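Side-chain contacts in nucleocapsid protein (Schmallenberg virus, PDB 4JNG), which encapsidates the viral RNA genome, protecting it from nucleases and forming the helical nucleocapsid that serves as template for transcription and replication: residues A16-E21 / V86-I91; E128-T133 / L168-D173; E163-L168 / N206-L211. One frame throughout, in Å; residues are numbered along the deposited sequence.

Contact 1: A16-E21 / V86-I91; sequences ATFNPE and VPDNAI. With nucleotides of chain A.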
loop_
_atom_site.group_PDB
_atom_site.type_symbol
_atom_site.label_atom_id
_atom_site.label_comp_id
_atom_site.label_asym_id
_atom_site.label_seq_id
_atom_site.Cartn_x
_atom_site.Cartn_y
_atom_site.Cartn_z
ATOM N N ALA B 16 28.515 -16.384 -8.441
ATOM C CA ALA B 16 28.395 -15.204 -9.280
ATOM C C ALA B 16 29.642 -15.089 -10.146
ATOM O O ALA B 16 30.752 -15.322 -9.678
ATOM C CB ALA B 16 28.234 -13.955 -8.425
ATOM N N THR B 17 29.447 -14.760 -11.416
ATOM C CA THR B 17 30.555 -14.426 -12.310
ATOM C C THR B 17 30.953 -12.949 -12.149
ATOM O O THR B 17 32.018 -12.519 -12.609
ATOM C CB THR B 17 30.184 -14.726 -13.776
ATOM O OG1 THR B 17 29.031 -13.965 -14.152
ATOM C CG2 THR B 17 29.874 -16.218 -13.954
ATOM N N PHE B 18 30.107 -12.176 -11.477
ATOM C CA PHE B 18 30.325 -10.740 -11.336
ATOM C C PHE B 18 31.449 -10.432 -10.343
ATOM O O PHE B 18 31.353 -10.757 -9.163
ATOM C CB PHE B 18 29.018 -10.047 -10.937
ATOM C CG PHE B 18 29.156 -8.573 -10.720
ATOM C CD1 PHE B 18 29.512 -7.736 -11.771
ATOM C CD2 PHE B 18 28.930 -8.015 -9.472
ATOM C CE1 PHE B 18 29.654 -6.376 -11.574
ATOM C CE2 PHE B 18 29.061 -6.649 -9.275
ATOM C CZ PHE B 18 29.422 -5.835 -10.324
ATOM N N ASN B 19 32.520 -9.815 -10.847
ATOM C CA ASN B 19 33.615 -9.335 -10.027
ATOM C C ASN B 19 33.644 -7.809 -10.144
ATOM O O ASN B 19 34.049 -7.281 -11.182
ATOM C CB ASN B 19 34.934 -9.955 -10.500
ATOM C CG ASN B 19 36.157 -9.354 -9.817
ATOM O OD1 ASN B 19 36.062 -8.403 -9.035
ATOM N ND2 ASN B 19 37.324 -9.899 -10.132
ATOM N N PRO B 20 33.219 -7.101 -9.078
ATOM C CA PRO B 20 33.079 -5.647 -9.084
ATOM C C PRO B 20 34.350 -4.897 -9.501
ATOM O O PRO B 20 34.258 -3.824 -10.106
ATOM C CB PRO B 20 32.731 -5.309 -7.634
ATOM C CG PRO B 20 32.221 -6.561 -7.025
ATOM C CD PRO B 20 32.842 -7.693 -7.779
ATOM N N GLU B 21 35.511 -5.466 -9.181
ATOM C CA GLU B 21 36.801 -4.875 -9.543
ATOM C C GLU B 21 36.976 -4.836 -11.057
ATOM O O GLU B 21 37.451 -3.837 -11.602
ATOM C CB GLU B 21 37.961 -5.645 -8.893
ATOM C CG GLU B 21 37.902 -5.742 -7.364
ATOM C CD GLU B 21 38.090 -4.406 -6.660
ATOM O OE1 GLU B 21 38.597 -3.454 -7.291
ATOM O OE2 GLU B 21 37.737 -4.303 -5.461
ATOM N N VAL B 86 21.680 -9.228 -15.718
ATOM C CA VAL B 86 22.510 -8.045 -15.992
ATOM C C VAL B 86 23.901 -8.506 -16.441
ATOM O O VAL B 86 24.527 -9.302 -15.756
ATOM C CB VAL B 86 22.661 -7.176 -14.720
ATOM C CG1 VAL B 86 23.339 -5.846 -15.033
ATOM C CG2 VAL B 86 21.304 -6.936 -14.069
ATOM N N PRO B 87 24.394 -8.023 -17.601
ATOM C CA PRO B 87 25.747 -8.451 -17.975
ATOM C C PRO B 87 26.785 -8.023 -16.930
ATOM O O PRO B 87 26.542 -7.091 -16.160
ATOM C CB PRO B 87 25.979 -7.760 -19.321
ATOM C CG PRO B 87 24.613 -7.486 -19.849
ATOM C CD PRO B 87 23.751 -7.226 -18.656
ATOM N N ASP B 88 27.920 -8.710 -16.886
ATOM C CA ASP B 88 28.923 -8.458 -15.854
ATOM C C ASP B 88 29.593 -7.088 -16.015
ATOM O O ASP B 88 30.034 -6.504 -15.031
ATOM C CB ASP B 88 29.978 -9.573 -15.829
ATOM C CG ASP B 88 29.465 -10.862 -15.182
ATOM O OD1 ASP B 88 28.427 -10.837 -14.480
ATOM O OD2 ASP B 88 30.120 -11.910 -15.364
ATOM N N ASN B 89 29.650 -6.584 -17.245
ATOM C CA ASN B 89 30.213 -5.264 -17.528
ATOM C C ASN B 89 29.154 -4.202 -17.754
ATOM O O ASN B 89 29.466 -3.117 -18.239
ATOM C CB ASN B 89 31.120 -5.336 -18.746
ATOM C CG ASN B 89 32.284 -6.275 -18.542
ATOM O OD1 ASN B 89 32.491 -6.792 -17.443
ATOM N ND2 ASN B 89 33.063 -6.494 -19.599
ATOM N N ALA B 90 27.906 -4.506 -17.392
ATOM C CA ALA B 90 26.835 -3.526 -17.494
ATOM C C ALA B 90 26.682 -2.803 -16.172
ATOM O O ALA B 90 27.056 -3.330 -15.111
ATOM C CB ALA B 90 25.527 -4.192 -17.886
ATOM N N ILE B 91 26.115 -1.600 -16.241
ATOM C CA ILE B 91 25.853 -0.802 -15.056
ATOM C C ILE B 91 24.355 -0.650 -14.854
ATOM O O ILE B 91 23.603 -0.337 -15.769
ATOM C CB ILE B 91 26.531 0.606 -15.060
ATOM C CG1 ILE B 91 26.355 1.331 -16.402
ATOM C CG2 ILE B 91 28.010 0.481 -14.745
ATOM C CD1 ILE B 91 26.874 2.759 -16.398
ATOM P P U A 22 29.047 -16.092 -4.979
ATOM O OP1 U A 22 29.946 -16.848 -5.881
ATOM O OP2 U A 22 28.736 -16.619 -3.624
ATOM O "O5'" U A 22 29.632 -14.617 -4.842
ATOM C "C5'" U A 22 29.184 -13.741 -3.798
ATOM C "C4'" U A 22 29.552 -12.316 -4.131
ATOM O "O4'" U A 22 30.973 -12.226 -4.382
ATOM C "C3'" U A 22 28.859 -11.722 -5.355
ATOM O "O3'" U A 22 28.135 -10.587 -4.921
ATOM C "C2'" U A 22 29.994 -11.387 -6.324
ATOM O "O2'" U A 22 29.817 -10.184 -7.050
ATOM C "C1'" U A 22 31.195 -11.274 -5.388
ATOM N N1 U A 22 32.474 -11.581 -6.041
ATOM C C2 U A 22 33.491 -10.648 -5.952
ATOM O O2 U A 22 33.376 -9.596 -5.347
ATOM N N3 U A 22 34.653 -11.002 -6.588
ATOM C C4 U A 22 34.899 -12.160 -7.294
ATOM O O4 U A 22 36.003 -12.328 -7.815
ATOM C C5 U A 22 33.800 -13.074 -7.340
ATOM C C6 U A 22 32.653 -12.761 -6.727
ATOM P P U A 21 22.965 -17.974 -3.016
ATOM O OP1 U A 21 23.695 -18.306 -1.767
ATOM O OP2 U A 21 21.875 -16.967 -2.991
ATOM O "O5'" U A 21 24.027 -17.509 -4.106
ATOM C "C5'" U A 21 25.219 -18.270 -4.351
ATOM C "C4'" U A 21 26.043 -17.590 -5.413
ATOM O "O4'" U A 21 25.281 -17.540 -6.654
ATOM C "C3'" U A 21 26.440 -16.146 -5.119
ATOM O "O3'" U A 21 27.679 -15.854 -5.746
ATOM C "C2'" U A 21 25.368 -15.356 -5.849
ATOM O "O2'" U A 21 25.731 -14.035 -6.182
ATOM C "C1'" U A 21 25.209 -16.202 -7.106
ATOM N N1 U A 21 23.930 -15.994 -7.796
ATOM C C2 U A 21 23.963 -15.433 -9.061
ATOM O O2 U A 21 25.000 -15.136 -9.628
ATOM N N3 U A 21 22.734 -15.251 -9.642
ATOM C C4 U A 21 21.503 -15.551 -9.100
ATOM O O4 U A 21 20.483 -15.318 -9.751
ATOM C C5 U A 21 21.552 -16.113 -7.785
ATOM C C6 U A 21 22.734 -16.304 -7.189
#
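The ring of Phe18 meets Asp88 at its edge: the backbone oxygen Asp88 O lies in the ring plane, 3.5 Å from Phe18 CE1 and equally close to CD1, so two ring C-H groups are turned toward a carbonyl. Over the centre of one face sits the nitrogen of Pro20, two residues on in the chain, and Arg95, itself an RNA-binding residue, makes a cation-pi contact with the same ring. Phe18 reaches this position with CG anti to its backbone N (chi1 178°), while Tyr99 of helix 93-110 packs against it as well.

The second flat group is the carboxylate of Asp88. Thr17 OG1 donates a short hydrogen bond to Asp88 OD2 (2.6 Å), entering on the syn lone pair, on the side of the other carboxylate oxygen; the two side chains cross at about a right angle. The carboxylate also skirts Phe18, with Asp88 OD1 3.7 Å from Phe18 CB. Asp88 belongs to a type I beta turn, Pro87 to Ala90, and Arg95 NH1 hydrogen-bonds to the carbonyl oxygens of Pro87 and Ala90. The turn thus meets the lead-in to helix 20-31, where Asn19 is the N-cap and its OD1 accepts from Glu21 N at 3.0 Å.

The same lead-in binds RNA through its backbone. Ala16 N donates both to OP1 of U22 of chain A, at 3.0 Å, and to O3' of U21 of chain A, at 2.9 Å, where the two nucleotides are joined. Phe18 O in turn accepts from O2' of U22 of chain A at 2.7 Å, a bond using the 2'-hydroxyl that DNA lacks. The base of U22 of chain A is approached by Pro20, whose CD lies 3.1 Å from O2 of that nucleotide.

Contact 2: E128-T133 / L168-D173; sequences EVKGCT and LKDNMD. With nucleotides of chain A.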
loop_
_atom_site.group_PDB
_atom_site.type_symbol
_atom_site.label_atom_id
_atom_site.label_comp_id
_atom_site.label_asym_id
_atom_site.label_seq_id
_atom_site.Cartn_x
_atom_site.Cartn_y
_atom_site.Cartn_z
ATOM N N GLU B 128 25.109 12.537 5.229
ATOM C CA GLU B 128 24.813 13.765 5.962
ATOM C C GLU B 128 23.799 13.552 7.065
ATOM O O GLU B 128 24.039 13.914 8.220
ATOM C CB GLU B 128 24.289 14.857 5.014
ATOM C CG GLU B 128 25.309 15.402 4.025
ATOM C CD GLU B 128 26.509 16.034 4.701
ATOM O OE1 GLU B 128 26.937 15.534 5.763
ATOM O OE2 GLU B 128 27.039 17.030 4.166
ATOM N N VAL B 129 22.677 12.936 6.712
ATOM C CA VAL B 129 21.563 12.812 7.646
ATOM C C VAL B 129 21.944 11.957 8.863
ATOM O O VAL B 129 21.254 11.983 9.885
ATOM C CB VAL B 129 20.273 12.320 6.941
ATOM C CG1 VAL B 129 19.865 13.304 5.849
ATOM C CG2 VAL B 129 20.438 10.919 6.363
ATOM N N LYS B 130 23.061 11.237 8.759
ATOM C CA LYS B 130 23.671 10.550 9.899
ATOM C C LYS B 130 24.796 11.355 10.576
ATOM O O LYS B 130 25.523 10.820 11.416
ATOM C CB LYS B 130 24.203 9.184 9.448
ATOM C CG LYS B 130 23.114 8.147 9.205
ATOM C CD LYS B 130 22.486 7.689 10.512
ATOM C CE LYS B 130 21.735 6.372 10.357
ATOM N NZ LYS B 130 21.826 5.549 11.597
ATOM N N GLY B 131 24.926 12.632 10.222
ATOM C CA GLY B 131 25.962 13.511 10.771
ATOM C C GLY B 131 27.389 13.265 10.291
ATOM O O GLY B 131 28.331 13.423 11.070
ATOM N N CYS B 132 27.574 12.916 9.014
ATOM C CA CYS B 132 28.907 12.505 8.538
ATOM C C CYS B 132 29.819 13.673 8.104
ATOM O O CYS B 132 30.741 14.024 8.831
ATOM C CB CYS B 132 28.807 11.430 7.449
ATOM S SG CYS B 132 30.329 10.478 7.197
ATOM N N THR B 133 29.558 14.273 6.945
ATOM C CA THR B 133 30.446 15.295 6.335
ATOM C C THR B 133 31.827 14.788 5.897
ATOM O O THR B 133 32.356 13.805 6.420
ATOM C CB THR B 133 30.659 16.561 7.214
ATOM O OG1 THR B 133 31.395 16.233 8.401
ATOM C CG2 THR B 133 29.333 17.206 7.582
ATOM N N LEU B 168 20.746 -1.906 13.749
ATOM C CA LEU B 168 20.751 -1.731 15.198
ATOM C C LEU B 168 20.051 -0.466 15.680
ATOM O O LEU B 168 19.255 -0.522 16.614
ATOM C CB LEU B 168 22.189 -1.741 15.725
ATOM C CG LEU B 168 22.834 -3.125 15.799
ATOM C CD1 LEU B 168 24.351 -3.010 15.876
ATOM C CD2 LEU B 168 22.276 -3.906 16.983
ATOM N N LYS B 169 20.356 0.673 15.069
ATOM C CA LYS B 169 19.851 1.959 15.563
ATOM C C LYS B 169 18.578 2.378 14.846
ATOM O O LYS B 169 17.610 2.794 15.482
ATOM C CB LYS B 169 20.931 3.028 15.455
ATOM C CG LYS B 169 22.166 2.664 16.256
ATOM C CD LYS B 169 22.977 3.885 16.651
ATOM C CE LYS B 169 24.339 3.470 17.182
ATOM N NZ LYS B 169 25.167 4.637 17.593
ATOM N N ASP B 170 18.585 2.257 13.526
ATOM C CA ASP B 170 17.360 2.332 12.746
ATOM C C ASP B 170 16.775 0.925 12.816
ATOM O O ASP B 170 17.423 0.005 13.326
ATOM C CB ASP B 170 17.639 2.751 11.292
ATOM C CG ASP B 170 18.706 3.837 11.181
ATOM O OD1 ASP B 170 18.936 4.556 12.175
ATOM O OD2 ASP B 170 19.325 3.967 10.103
ATOM N N ASN B 171 15.555 0.747 12.327
ATOM C CA ASN B 171 14.957 -0.584 12.279
ATOM C C ASN B 171 14.892 -1.072 10.839
ATOM O O ASN B 171 13.827 -1.424 10.323
ATOM C CB ASN B 171 13.592 -0.587 12.965
ATOM C CG ASN B 171 13.695 -0.293 14.450
ATOM O OD1 ASN B 171 13.213 0.735 14.927
ATOM N ND2 ASN B 171 14.344 -1.191 15.190
ATOM N N MET B 172 16.062 -1.070 10.203
ATOM C CA MET B 172 16.231 -1.564 8.846
ATOM C C MET B 172 15.941 -3.052 8.812
ATOM O O MET B 172 16.560 -3.815 9.546
ATOM C CB MET B 172 17.671 -1.310 8.364
ATOM C CG MET B 172 18.173 -2.243 7.264
ATOM S SD MET B 172 19.394 -1.464 6.182
ATOM C CE MET B 172 18.268 -0.346 5.375
ATOM N N ASP B 173 15.016 -3.454 7.946
ATOM C CA ASP B 173 14.797 -4.862 7.657
ATOM C C ASP B 173 16.161 -5.550 7.625
ATOM O O ASP B 173 17.075 -5.090 6.942
ATOM C CB ASP B 173 14.072 -5.009 6.319
ATOM C CG ASP B 173 13.992 -6.446 5.846
ATOM O OD1 ASP B 173 13.715 -7.345 6.671
ATOM O OD2 ASP B 173 14.189 -6.667 4.632
ATOM P P U A 27 12.105 1.300 -1.715
ATOM O OP1 U A 27 11.022 2.189 -2.206
ATOM O OP2 U A 27 13.447 1.370 -2.351
ATOM O "O5'" U A 27 12.255 1.561 -0.146
ATOM C "C5'" U A 27 12.504 0.491 0.793
ATOM C "C4'" U A 27 13.022 0.999 2.128
ATOM O "O4'" U A 27 14.063 0.092 2.595
ATOM C "C3'" U A 27 13.629 2.405 2.180
ATOM O "O3'" U A 27 12.696 3.361 2.674
ATOM C "C2'" U A 27 14.778 2.246 3.173
ATOM O "O2'" U A 27 14.380 2.353 4.526
ATOM C "C1'" U A 27 15.240 0.821 2.883
ATOM N N1 U A 27 16.161 0.698 1.740
ATOM C C2 U A 27 17.506 0.513 2.008
ATOM O O2 U A 27 17.954 0.459 3.137
ATOM N N3 U A 27 18.305 0.403 0.898
ATOM C C4 U A 27 17.913 0.455 -0.422
ATOM O O4 U A 27 18.757 0.336 -1.311
ATOM C C5 U A 27 16.511 0.650 -0.617
ATOM C C6 U A 27 15.703 0.761 0.442
#
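Lys130 and Asp170 reach for each other from opposite directions and form a salt bridge between two loops whose backbones stay well apart: even the nearest CA atoms, of Lys130 and Asp170, are 10.7 Å from each other. The close part is small. Lys130 NZ donates to Asp170 OD1 at 3.1 Å, on the syn side and 22° out of the carboxylate plane, and more weakly to OD2 at 3.3 Å, so the ammonium group straddles both oxygens. Lys130 CE follows alongside, 3.4 Å from Asp170 OD2. Bends at chi2 and chi4 (-71° and 146°) shape the lysine chain on its way to the acid, and Phe144 and Leu211 pack against it.

Outside this pair the contact is loose and lies at the surface. Lys169, which is exposed, comes near without joining the bridge, its NZ 6.9 Å from Lys130 NZ. The salt bridge ties the loop leading to helix 138-142 to the one following helix 158-168, close to the RNA-binding residue Arg166.

Since the bridge is near the surface, solvent probably screens part of its attraction; the acid should still partly balance the positive charge of Lys130.

Contact 3: E163-L168 / N206-L211; sequences EMHRVL and NSVGQL. With nucleotides of chain A.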
loop_
_atom_site.group_PDB
_atom_site.type_symbol
_atom_site.label_atom_id
_atom_site.label_comp_id
_atom_site.label_asym_id
_atom_site.label_seq_id
_atom_site.Cartn_x
_atom_site.Cartn_y
_atom_site.Cartn_z
ATOM N N GLU B 163 25.879 -0.520 7.609
ATOM C CA GLU B 163 24.662 -1.304 7.451
ATOM C C GLU B 163 24.297 -2.008 8.755
ATOM O O GLU B 163 23.122 -2.064 9.122
ATOM C CB GLU B 163 24.816 -2.312 6.318
ATOM C CG GLU B 163 23.578 -2.426 5.448
ATOM C CD GLU B 163 23.906 -2.397 3.967
ATOM O OE1 GLU B 163 23.858 -1.300 3.372
ATOM O OE2 GLU B 163 24.220 -3.467 3.404
ATOM N N MET B 164 25.303 -2.537 9.452
ATOM C CA MET B 164 25.091 -3.114 10.777
ATOM C C MET B 164 24.392 -2.090 11.662
ATOM O O MET B 164 23.325 -2.366 12.209
ATOM C CB MET B 164 26.415 -3.560 11.416
ATOM C CG MET B 164 26.899 -4.925 10.953
ATOM S SD MET B 164 28.482 -5.397 11.679
ATOM C CE MET B 164 28.692 -7.040 11.003
ATOM N N HIS B 165 24.984 -0.900 11.768
ATOM C CA HIS B 165 24.396 0.193 12.542
ATOM C C HIS B 165 22.976 0.545 12.093
ATOM O O HIS B 165 22.158 0.955 12.913
ATOM C CB HIS B 165 25.287 1.445 12.493
ATOM C CG HIS B 165 26.528 1.333 13.325
ATOM N ND1 HIS B 165 26.495 1.276 14.702
ATOM C CD2 HIS B 165 27.835 1.267 12.977
ATOM C CE1 HIS B 165 27.728 1.179 15.167
ATOM N NE2 HIS B 165 28.561 1.174 14.141
ATOM N N ARG B 166 22.682 0.403 10.802
ATOM C CA ARG B 166 21.329 0.676 10.311
ATOM C C ARG B 166 20.313 -0.341 10.843
ATOM O O ARG B 166 19.168 0.014 11.095
ATOM C CB ARG B 166 21.278 0.717 8.783
ATOM C CG ARG B 166 21.688 2.053 8.172
ATOM C CD ARG B 166 21.138 2.192 6.762
ATOM N NE ARG B 166 21.568 1.096 5.890
ATOM C CZ ARG B 166 21.163 0.924 4.630
ATOM N NH1 ARG B 166 20.305 1.763 4.071
ATOM N NH2 ARG B 166 21.599 -0.104 3.922
ATOM N N VAL B 167 20.731 -1.593 11.010
ATOM C CA VAL B 167 19.869 -2.621 11.598
ATOM C C VAL B 167 19.680 -2.361 13.096
ATOM O O VAL B 167 18.590 -2.558 13.642
ATOM C CB VAL B 167 20.460 -4.037 11.382
ATOM C CG1 VAL B 167 19.683 -5.092 12.168
ATOM C CG2 VAL B 167 20.485 -4.385 9.899
ATOM N N LEU B 168 20.746 -1.906 13.749
ATOM C CA LEU B 168 20.751 -1.731 15.198
ATOM C C LEU B 168 20.051 -0.466 15.680
ATOM O O LEU B 168 19.255 -0.522 16.614
ATOM C CB LEU B 168 22.189 -1.741 15.725
ATOM C CG LEU B 168 22.834 -3.125 15.799
ATOM C CD1 LEU B 168 24.351 -3.010 15.876
ATOM C CD2 LEU B 168 22.276 -3.906 16.983
ATOM N N ASN B 206 33.487 0.825 15.447
ATOM C CA ASN B 206 33.674 1.823 16.499
ATOM C C ASN B 206 33.720 3.249 15.938
ATOM O O ASN B 206 33.082 4.155 16.481
ATOM C CB ASN B 206 34.963 1.513 17.278
ATOM C CG ASN B 206 35.112 2.350 18.535
ATOM O OD1 ASN B 206 34.196 2.428 19.354
ATOM N ND2 ASN B 206 36.276 2.971 18.702
ATOM N N SER B 207 34.465 3.439 14.850
ATOM C CA SER B 207 34.558 4.750 14.183
ATOM C C SER B 207 33.182 5.300 13.806
ATOM O O SER B 207 32.853 6.438 14.140
ATOM C CB SER B 207 35.445 4.665 12.937
ATOM O OG SER B 207 36.816 4.721 13.291
ATOM N N VAL B 208 32.383 4.478 13.128
ATOM C CA VAL B 208 31.010 4.850 12.766
ATOM C C VAL B 208 30.135 4.903 14.007
ATOM O O VAL B 208 29.182 5.676 14.065
ATOM C CB VAL B 208 30.379 3.863 11.754
ATOM C CG1 VAL B 208 28.935 4.250 11.437
ATOM C CG2 VAL B 208 31.198 3.829 10.476
ATOM N N GLY B 209 30.461 4.071 14.993
ATOM C CA GLY B 209 29.727 4.039 16.255
ATOM C C GLY B 209 29.839 5.313 17.077
ATOM O O GLY B 209 29.022 5.548 17.973
ATOM N N GLN B 210 30.856 6.127 16.801
ATOM C CA GLN B 210 31.029 7.410 17.494
ATOM C C GLN B 210 30.580 8.602 16.638
ATOM O O GLN B 210 30.809 9.759 16.996
ATOM C CB GLN B 210 32.481 7.581 17.975
ATOM C CG GLN B 210 32.699 7.227 19.445
ATOM C CD GLN B 210 33.048 5.766 19.670
ATOM O OE1 GLN B 210 34.088 5.450 20.248
ATOM N NE2 GLN B 210 32.181 4.869 19.218
ATOM N N LEU B 211 29.931 8.306 15.514
ATOM C CA LEU B 211 29.270 9.314 14.693
ATOM C C LEU B 211 27.991 9.775 15.393
ATOM O O LEU B 211 27.508 9.113 16.319
ATOM C CB LEU B 211 28.921 8.711 13.329
ATOM C CG LEU B 211 28.534 9.655 12.186
ATOM C CD1 LEU B 211 29.730 10.496 11.768
ATOM C CD2 LEU B 211 27.977 8.863 11.010
ATOM P P U A 28 12.863 4.925 2.345
ATOM O OP1 U A 28 11.788 5.653 3.064
ATOM O OP2 U A 28 12.987 5.081 0.875
ATOM O "O5'" U A 28 14.246 5.311 3.037
ATOM C "C5'" U A 28 14.310 5.592 4.448
ATOM C "C4'" U A 28 15.717 5.958 4.856
ATOM O "O4'" U A 28 16.610 4.846 4.606
ATOM C "C3'" U A 28 16.338 7.118 4.096
ATOM O "O3'" U A 28 15.884 8.357 4.625
ATOM C "C2'" U A 28 17.833 6.871 4.273
ATOM O "O2'" U A 28 18.385 7.442 5.441
ATOM C "C1'" U A 28 17.902 5.339 4.289
ATOM N N1 U A 28 18.310 4.765 2.998
ATOM C C2 U A 28 19.592 4.264 2.891
ATOM O O2 U A 28 20.389 4.278 3.814
ATOM N N3 U A 28 19.906 3.741 1.661
ATOM C C4 U A 28 19.091 3.671 0.551
ATOM O O4 U A 28 19.522 3.169 -0.487
ATOM C C5 U A 28 17.780 4.212 0.741
ATOM C C6 U A 28 17.445 4.732 1.927
ATOM P P U A 27 12.105 1.300 -1.715
ATOM O OP1 U A 27 11.022 2.189 -2.206
ATOM O OP2 U A 27 13.447 1.370 -2.351
ATOM O "O5'" U A 27 12.255 1.561 -0.146
ATOM C "C5'" U A 27 12.504 0.491 0.793
ATOM C "C4'" U A 27 13.022 0.999 2.128
ATOM O "O4'" U A 27 14.063 0.092 2.595
ATOM C "C3'" U A 27 13.629 2.405 2.180
ATOM O "O3'" U A 27 12.696 3.361 2.674
ATOM C "C2'" U A 27 14.778 2.246 3.173
ATOM O "O2'" U A 27 14.380 2.353 4.526
ATOM C "C1'" U A 27 15.240 0.821 2.883
ATOM N N1 U A 27 16.161 0.698 1.740
ATOM C C2 U A 27 17.506 0.513 2.008
ATOM O O2 U A 27 17.954 0.459 3.137
ATOM N N3 U A 27 18.305 0.403 0.898
ATOM C C4 U A 27 17.913 0.455 -0.422
ATOM O O4 U A 27 18.757 0.336 -1.311
ATOM C C5 U A 27 16.511 0.650 -0.617
ATOM C C6 U A 27 15.703 0.761 0.442
#
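The side chains of His165 and Val208 pass alongside one another, pointing opposite ways, and the imidazole comes to lie obliquely against the last turn of helix 198-209. A chi1 of -74° sets the histidine ring opposite its carbonyl carbon and turns it toward that helix. There His165 CD2 touches Val208 CG1 at 3.5 Å, while His165 CE1 lies 3.7 Å from Gly209 CA. Val208 holds CG1 anti to its own backbone N (chi1 178°), and this is the branch that meets the ring. The nearest backbones are those of His165 and Gly209, with CA atoms 7.5 Å apart; the glycine, having no side chain, lets the imidazole approach its main chain directly.

The polar end of the ring is settled just beyond the segment: His165 NE2 is hydrogen-bonded to Phe205 O, and the rings of His165 and Phe205 are stacked. Gly209 N lies 3.6 Å from His165 NE2 and packs against the ring. Near the same helix end, Gln210 NE2 donates to Asn206 OD1 at 3.2 Å, from 60° above the carbonyl plane.

Arg166, the next residue along helix 158-168, points instead to the RNA. Arg166 NH2 forms a salt bridge with Glu163 OE1, one turn earlier, which probably steadies the guanidinium beside the bases, though the hydrogen bond within it is weak. Arg166 NH1 is placed near the O2 atoms of both U27 and U28 of chain A, but too close to the U28 base for its exact position to be trusted.

Helix 158-168 thus lies between RNA and helix 198-209. Met177 of helix 177-181 packs on Met164 and Val167, Met140 of helix 138-142 on Val208 and Leu211, and Arg223 of a second subunit on Met164.

Overall arrangement
From the N terminus, contact 1 first closes a loop of 64 residues, bringing the approach to helix 20-31 against the turn before helix 93-110. It is complete before the others begin and lies on the opposite side of the chain's centre, its centre about 29 Å from each of theirs. Contact 2 opens at 128-133 and closes, 34 residues on, at 168-173; contact 3 opens before that closure, at 163-168, and closes after it, at 206-211, so the two cross, sharing Leu168. Their centres are about 8 Å apart, and Leu211 packs on the backbone of Lys130, Gly131 and Cys132. They join helix 158-168 and its following loop to the 128-133 loop and the end of helix 198-209.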